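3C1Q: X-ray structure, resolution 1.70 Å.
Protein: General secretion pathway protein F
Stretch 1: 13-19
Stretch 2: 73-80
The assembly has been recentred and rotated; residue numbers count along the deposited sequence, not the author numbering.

Stretch 1 (13-19) DLALITR
Stretch 2 (73-80) HVFDELFR

This is a small, mainly apolar packing contact, with no hydrogen bond across it, in which one face of a helix meets a loop and the first turn of another helix, burying 214 Å² in all. Residues 13-19 are helical throughout, phi/psi near -65/-41, so Leu14, Ile17 and Thr18, spaced three and four apart, all point CA-to-CB toward the second stretch. There, Val74 (-111/-47) and Phe75 (-109/103) are loop, Asp76 (-75/178) caps, and the helix runs from Glu77. Register is set by CA distances of 7.6 Å for Leu14-Val74 and 10.2 Å for Thr18-Phe79.

Leu14 (t, p) is the hub: its CD1 lies 4.2 Å from Val74 CG1, 3.8 Å from Phe75 CE1 and 4.3 Å from Phe79 CE1. Phe75 (m, chi2 -75°) leaves its backbone sideways, but its ring reaches inward, so that CZ sits 3.9 Å from Ile17 CD1, carried there by a p, t rotamer. Phe79 (t, chi2 114°) points toward the helix and offers its ring edge, CE1 to Thr18 OG1 3.5 Å. Thr18 (m) suits this buried site because OG1 donates to Leu14 O at 2.8 Å.

Asp76 OD1 accepts from Phe79 N at 2.9 Å, and Arg80 NE donates to Phe75 O at 2.9 Å, both bonds lying within the second stretch.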

# COMPACT_ATOMS: atom_id res chain seq x y z
N ASP B 13 -3.29 9.93 4.71
CA ASP B 13 -4.24 9.51 3.69
C ASP B 13 -3.74 9.81 2.29
O ASP B 13 -3.99 9.04 1.37
CB ASP B 13 -5.61 10.10 3.95
CG ASP B 13 -6.38 9.30 5.00
OD1 ASP B 13 -6.23 8.05 5.04
OD2 ASP B 13 -7.11 9.94 5.77
N LEU B 14 -3.00 10.91 2.11
CA LEU B 14 -2.36 11.12 0.79
C LEU B 14 -1.35 10.01 0.49
O LEU B 14 -1.30 9.49 -0.63
CB LEU B 14 -1.68 12.48 0.68
CG LEU B 14 -1.09 12.78 -0.71
CD1 LEU B 14 -2.20 12.84 -1.76
CD2 LEU B 14 -0.30 14.07 -0.66
N ALA B 15 -0.55 9.63 1.48
CA ALA B 15 0.43 8.56 1.33
C ALA B 15 -0.23 7.24 0.95
O ALA B 15 0.29 6.50 0.10
CB ALA B 15 1.24 8.41 2.61
N LEU B 16 -1.36 6.95 1.58
CA LEU B 16 -2.07 5.71 1.35
C LEU B 16 -2.53 5.67 -0.10
O LEU B 16 -2.19 4.72 -0.83
CB LEU B 16 -3.26 5.60 2.30
CG LEU B 16 -4.26 4.46 2.07
CD1 LEU B 16 -3.55 3.11 2.14
CD2 LEU B 16 -5.40 4.56 3.07
N ILE B 17 -3.32 6.66 -0.53
CA ILE B 17 -3.87 6.58 -1.89
C ILE B 17 -2.78 6.64 -2.94
O ILE B 17 -2.90 6.01 -3.99
CB ILE B 17 -5.02 7.61 -2.15
CG1 ILE B 17 -4.51 9.06 -2.06
CG2 ILE B 17 -6.21 7.33 -1.20
CD1 ILE B 17 -5.59 10.17 -2.37
N THR B 18 -1.69 7.37 -2.67
CA THR B 18 -0.62 7.47 -3.68
C THR B 18 0.12 6.13 -3.82
O THR B 18 0.40 5.68 -4.94
CB THR B 18 0.34 8.65 -3.37
OG1 THR B 18 -0.41 9.88 -3.27
CG2 THR B 18 1.36 8.80 -4.46
N ARG B 19 0.38 5.48 -2.69
CA ARG B 19 0.99 4.15 -2.70
C ARG B 19 0.09 3.13 -3.38
O ARG B 19 0.54 2.38 -4.23
CB ARG B 19 1.35 3.69 -1.29
CG ARG B 19 1.93 2.26 -1.23
CD ARG B 19 3.18 2.11 -2.03
NE ARG B 19 4.28 2.90 -1.46
CZ ARG B 19 5.41 3.15 -2.11
NH1 ARG B 19 5.57 2.70 -3.35
NH2 ARG B 19 6.38 3.86 -1.54
N HIS B 73 -6.20 21.51 -3.35
CA HIS B 73 -6.02 21.40 -1.90
C HIS B 73 -5.54 20.01 -1.42
O HIS B 73 -5.11 19.87 -0.28
CB HIS B 73 -7.33 21.82 -1.20
CG HIS B 73 -8.50 20.92 -1.49
ND1 HIS B 73 -8.88 20.57 -2.77
CD2 HIS B 73 -9.37 20.30 -0.66
CE1 HIS B 73 -9.92 19.76 -2.71
NE2 HIS B 73 -10.24 19.58 -1.44
N VAL B 74 -5.61 19.01 -2.30
CA VAL B 74 -5.14 17.66 -1.98
C VAL B 74 -3.89 17.32 -2.78
O VAL B 74 -2.93 16.79 -2.23
CB VAL B 74 -6.23 16.60 -2.27
CG1 VAL B 74 -5.66 15.19 -2.13
CG2 VAL B 74 -7.42 16.82 -1.35
N PHE B 75 -3.94 17.61 -4.09
CA PHE B 75 -2.84 17.37 -5.01
C PHE B 75 -2.23 18.70 -5.42
O PHE B 75 -2.81 19.44 -6.23
CB PHE B 75 -3.37 16.61 -6.22
CG PHE B 75 -4.04 15.32 -5.86
CD1 PHE B 75 -3.29 14.22 -5.48
CD2 PHE B 75 -5.43 15.22 -5.87
CE1 PHE B 75 -3.93 13.02 -5.14
CE2 PHE B 75 -6.06 14.04 -5.52
CZ PHE B 75 -5.32 12.95 -5.16
N ASP B 76 -1.08 19.03 -4.85
CA ASP B 76 -0.49 20.35 -5.08
C ASP B 76 0.13 20.47 -6.47
O ASP B 76 0.12 19.52 -7.26
CB ASP B 76 0.47 20.76 -3.94
CG ASP B 76 1.74 19.90 -3.86
OD1 ASP B 76 2.06 19.15 -4.80
OD2 ASP B 76 2.41 19.99 -2.81
N GLU B 77 0.64 21.66 -6.79
CA GLU B 77 1.20 21.92 -8.10
C GLU B 77 2.32 20.95 -8.46
O GLU B 77 2.39 20.47 -9.59
CB GLU B 77 1.69 23.37 -8.15
CG GLU B 77 2.38 23.79 -9.43
CD GLU B 77 2.74 25.26 -9.41
OE1 GLU B 77 2.26 25.99 -8.50
OE2 GLU B 77 3.50 25.70 -10.30
N LEU B 78 3.18 20.63 -7.50
CA LEU B 78 4.26 19.68 -7.75
C LEU B 78 3.70 18.30 -8.08
O LEU B 78 4.13 17.66 -9.03
CB LEU B 78 5.20 19.57 -6.55
CG LEU B 78 6.37 18.59 -6.71
CD1 LEU B 78 7.31 19.04 -7.81
CD2 LEU B 78 7.10 18.46 -5.41
N PHE B 79 2.74 17.84 -7.29
CA PHE B 79 2.16 16.52 -7.49
C PHE B 79 1.59 16.44 -8.90
O PHE B 79 1.89 15.52 -9.66
CB PHE B 79 1.08 16.25 -6.43
CG PHE B 79 0.63 14.81 -6.36
CD1 PHE B 79 0.87 14.04 -5.22
CD2 PHE B 79 -0.09 14.23 -7.40
CE1 PHE B 79 0.44 12.71 -5.15
CE2 PHE B 79 -0.52 12.90 -7.33
CZ PHE B 79 -0.25 12.14 -6.20
N ARG B 80 0.79 17.44 -9.27
CA ARG B 80 0.08 17.41 -10.55
C ARG B 80 1.04 17.59 -11.71
O ARG B 80 0.86 16.99 -12.77
CB ARG B 80 -1.04 18.45 -10.56
CG ARG B 80 -2.07 18.16 -9.51
CD ARG B 80 -3.28 19.04 -9.57
NE ARG B 80 -3.01 20.32 -8.96
CZ ARG B 80 -2.74 21.43 -9.62
NH1 ARG B 80 -2.75 21.44 -10.94
NH2 ARG B 80 -2.49 22.53 -8.94